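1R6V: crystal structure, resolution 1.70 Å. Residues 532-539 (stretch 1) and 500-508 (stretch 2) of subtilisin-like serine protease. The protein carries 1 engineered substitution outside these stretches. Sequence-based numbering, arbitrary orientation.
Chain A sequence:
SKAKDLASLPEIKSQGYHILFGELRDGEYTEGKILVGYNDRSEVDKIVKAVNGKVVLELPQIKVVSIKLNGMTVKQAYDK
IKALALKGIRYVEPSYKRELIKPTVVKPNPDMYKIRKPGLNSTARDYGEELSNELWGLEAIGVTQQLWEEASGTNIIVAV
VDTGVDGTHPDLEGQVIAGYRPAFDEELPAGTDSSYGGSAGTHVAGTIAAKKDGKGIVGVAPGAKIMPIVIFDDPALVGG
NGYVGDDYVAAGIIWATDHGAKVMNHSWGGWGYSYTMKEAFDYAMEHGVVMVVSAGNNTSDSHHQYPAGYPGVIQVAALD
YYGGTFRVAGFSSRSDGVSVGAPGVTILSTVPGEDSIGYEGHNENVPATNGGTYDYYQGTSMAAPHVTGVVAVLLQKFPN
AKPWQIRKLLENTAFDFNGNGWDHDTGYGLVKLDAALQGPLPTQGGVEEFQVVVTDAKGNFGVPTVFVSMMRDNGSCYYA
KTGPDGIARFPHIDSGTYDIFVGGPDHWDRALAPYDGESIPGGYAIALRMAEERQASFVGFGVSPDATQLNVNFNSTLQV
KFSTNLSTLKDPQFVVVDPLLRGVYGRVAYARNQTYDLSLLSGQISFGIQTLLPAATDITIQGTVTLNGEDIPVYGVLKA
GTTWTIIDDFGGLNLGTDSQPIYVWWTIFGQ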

# COMPACT_ATOMS: atom_id res chain seq x y z
N GLU A 532 -7.99 0.43 -24.23
CA GLU A 532 -8.92 1.22 -23.43
C GLU A 532 -8.21 2.19 -22.48
O GLU A 532 -8.82 3.13 -21.97
CB GLU A 532 -9.85 0.29 -22.65
CG GLU A 532 -10.69 -0.58 -23.56
CD GLU A 532 -11.37 -1.73 -22.85
OE1 GLU A 532 -10.71 -2.36 -22.00
OE2 GLU A 532 -12.55 -1.98 -23.16
N GLU A 533 -6.93 1.95 -22.24
CA GLU A 533 -6.16 2.80 -21.34
C GLU A 533 -6.06 4.22 -21.91
O GLU A 533 -5.90 4.40 -23.11
CB GLU A 533 -4.76 2.23 -21.14
CG GLU A 533 -3.92 3.02 -20.14
CD GLU A 533 -2.46 2.59 -20.08
OE1 GLU A 533 -1.68 3.24 -19.34
OE2 GLU A 533 -2.09 1.61 -20.76
N ARG A 534 -6.17 5.21 -21.03
CA ARG A 534 -6.07 6.61 -21.41
C ARG A 534 -4.90 7.18 -20.59
O ARG A 534 -4.58 6.65 -19.53
CB ARG A 534 -7.35 7.36 -21.04
CG ARG A 534 -8.66 6.74 -21.51
CD ARG A 534 -8.94 7.08 -22.96
NE ARG A 534 -7.90 6.55 -23.82
CZ ARG A 534 -7.53 7.07 -24.98
NH1 ARG A 534 -8.10 8.17 -25.45
NH2 ARG A 534 -6.56 6.49 -25.66
N GLN A 535 -4.28 8.24 -21.09
CA GLN A 535 -3.16 8.86 -20.39
C GLN A 535 -3.26 10.38 -20.40
O GLN A 535 -3.87 10.97 -21.29
CB GLN A 535 -1.83 8.43 -21.02
CG GLN A 535 -1.56 6.94 -20.97
CD GLN A 535 -0.23 6.57 -21.59
OE1 GLN A 535 0.15 7.10 -22.63
NE2 GLN A 535 0.48 5.64 -20.96
N ALA A 536 -2.67 11.01 -19.39
CA ALA A 536 -2.66 12.46 -19.28
C ALA A 536 -1.39 12.85 -18.54
O ALA A 536 -0.91 12.12 -17.69
CB ALA A 536 -3.88 12.95 -18.50
N SER A 537 -0.83 14.00 -18.90
CA SER A 537 0.37 14.46 -18.24
C SER A 537 0.18 15.93 -17.93
O SER A 537 -0.40 16.67 -18.73
CB SER A 537 1.59 14.26 -19.13
OG SER A 537 1.49 15.03 -20.31
N PHE A 538 0.63 16.34 -16.75
CA PHE A 538 0.52 17.73 -16.33
C PHE A 538 1.91 18.15 -15.88
O PHE A 538 2.31 17.87 -14.75
CB PHE A 538 -0.48 17.85 -15.17
CG PHE A 538 -1.85 17.34 -15.52
CD1 PHE A 538 -2.14 15.98 -15.46
CD2 PHE A 538 -2.84 18.22 -15.95
CE1 PHE A 538 -3.40 15.51 -15.84
CE2 PHE A 538 -4.10 17.76 -16.34
CZ PHE A 538 -4.39 16.40 -16.28
N VAL A 539 2.64 18.81 -16.77
CA VAL A 539 4.01 19.24 -16.51
C VAL A 539 4.07 20.52 -15.68
O VAL A 539 3.30 21.45 -15.91
CB VAL A 539 4.78 19.45 -17.85
CG1 VAL A 539 6.18 19.99 -17.59
CG2 VAL A 539 4.86 18.14 -18.59
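Stretch 2 (500-508) IFVGGPDHW

Stretch 2 runs as an extended strand from Ile500 towards Pro505, continuing a strand that begins earlier in the chain, and pairs with the Gln535–Phe538 strand of stretch 1. The two are antiparallel, their N-to-C directions making an angle of 173° and their axes approaching to 4.7 Å. Together the stretches bury 542 Å².

Val502, which loses 61 Å² to stretch 1, lies opposite Ala536 in a hydrogen-bonded pair: Val502 N donates to Ala536 O at 2.9 Å, and Ala536 N returns a bond of 3.0 Å to Val502 O. Its side chain, in the t rotamer, shares a face of the sheet with those of Ala536, Ile500 and Phe538. Val502 CB lies 4.4 Å from Ala536 CB, while Val502 CG2 reaches the edge of the Phe538 ring, 4.3 Å from Phe538 CE1. Ile500, with 57 Å² covered, repeats the pattern two residues earlier. Ile500 N bonds to Phe538 O at 3.0 Å and Phe538 N to Ile500 O at 2.8 Å, bringing Ile500 CB within 4.4 Å of Phe538 CB.

Between these pairs, Phe501 faces Ser537 across a non-hydrogen-bonded position, with Phe501 CD2 3.7 Å from Ser537 CB on the other face of the sheet. Gly503 pairs likewise with Gln535, their CA atoms 4.5 Å apart.

Beyond this, Gly504 packs tightly against the chain of stretch 1, its N only 2.3 Å from Arg534 O in a very short hydrogen bond. A CB here would clash with Arg534 N and Glu533 CA, so the close approach depends on glycine. The extended side chain of Glu533, the residue of stretch 1 most covered at 72 Å², passes Gly504, with Glu533 CG 3.4 Å from Gly504 N, and carries Glu533 OE2 to the edge of the His507 ring, 3.0 Å from His507 CE1.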

# COMPACT_ATOMS: atom_id res chain seq x y z
N ILE A 500 3.15 15.44 -13.27
CA ILE A 500 2.19 14.41 -12.88
C ILE A 500 1.67 13.64 -14.08
O ILE A 500 1.12 14.24 -15.01
CB ILE A 500 1.01 15.05 -12.10
CG1 ILE A 500 1.53 15.78 -10.86
CG2 ILE A 500 0.03 13.97 -11.66
CD1 ILE A 500 0.45 16.51 -10.05
N PHE A 501 1.85 12.32 -14.06
CA PHE A 501 1.40 11.45 -15.13
C PHE A 501 0.30 10.53 -14.62
O PHE A 501 0.42 9.96 -13.54
CB PHE A 501 2.58 10.62 -15.66
CG PHE A 501 3.72 11.46 -16.14
CD1 PHE A 501 4.68 11.93 -15.25
CD2 PHE A 501 3.83 11.82 -17.48
CE1 PHE A 501 5.73 12.74 -15.68
CE2 PHE A 501 4.87 12.63 -17.93
CZ PHE A 501 5.82 13.09 -17.02
N VAL A 502 -0.77 10.42 -15.39
CA VAL A 502 -1.93 9.61 -15.03
C VAL A 502 -2.15 8.57 -16.13
O VAL A 502 -2.14 8.91 -17.31
CB VAL A 502 -3.17 10.54 -14.93
CG1 VAL A 502 -4.39 9.77 -14.48
CG2 VAL A 502 -2.86 11.69 -13.96
N GLY A 503 -2.33 7.30 -15.75
CA GLY A 503 -2.52 6.25 -16.74
C GLY A 503 -3.79 5.43 -16.56
O GLY A 503 -4.03 4.90 -15.48
N GLY A 504 -4.55 5.32 -17.66
CA GLY A 504 -5.84 4.64 -17.77
C GLY A 504 -6.08 3.47 -16.87
O GLY A 504 -5.14 3.01 -16.23
N PRO A 505 -7.32 2.92 -16.82
CA PRO A 505 -7.49 1.78 -15.91
C PRO A 505 -6.43 0.72 -16.15
O PRO A 505 -6.00 0.53 -17.28
CB PRO A 505 -8.91 1.28 -16.22
CG PRO A 505 -9.61 2.51 -16.75
CD PRO A 505 -8.54 3.16 -17.61
N ASP A 506 -6.09 0.07 -15.06
CA ASP A 506 -5.07 -0.96 -15.11
C ASP A 506 -5.64 -2.24 -15.73
O ASP A 506 -6.54 -2.85 -15.17
CB ASP A 506 -4.58 -1.24 -13.69
CG ASP A 506 -3.44 -2.23 -13.65
OD1 ASP A 506 -2.87 -2.55 -14.71
OD2 ASP A 506 -3.11 -2.68 -12.53
N HIS A 507 -5.04 -2.67 -16.94
CA HIS A 507 -5.53 -3.88 -17.60
C HIS A 507 -4.61 -5.04 -17.24
O HIS A 507 -3.87 -5.53 -18.09
CB HIS A 507 -5.55 -3.68 -19.11
CG HIS A 507 -4.42 -2.84 -19.63
ND1 HIS A 507 -4.33 -1.48 -19.39
CD2 HIS A 507 -3.32 -3.16 -20.36
CE1 HIS A 507 -3.23 -1.01 -19.95
NE2 HIS A 507 -2.60 -2.01 -20.54
N TRP A 508 -4.65 -5.46 -15.97
CA TRP A 508 -3.80 -6.56 -15.49
C TRP A 508 -4.38 -7.94 -15.75
O TRP A 508 -3.69 -8.94 -15.59
CB TRP A 508 -3.55 -6.43 -13.99
CG TRP A 508 -4.81 -6.46 -13.16
CD1 TRP A 508 -5.60 -5.40 -12.85
CD2 TRP A 508 -5.42 -7.61 -12.53
NE1 TRP A 508 -6.66 -5.80 -12.07
CE2 TRP A 508 -6.58 -7.15 -11.86
CE3 TRP A 508 -5.10 -8.97 -12.48
CZ2 TRP A 508 -7.42 -8.02 -11.14
CZ3 TRP A 508 -5.93 -9.83 -11.76
CH2 TRP A 508 -7.08 -9.35 -11.10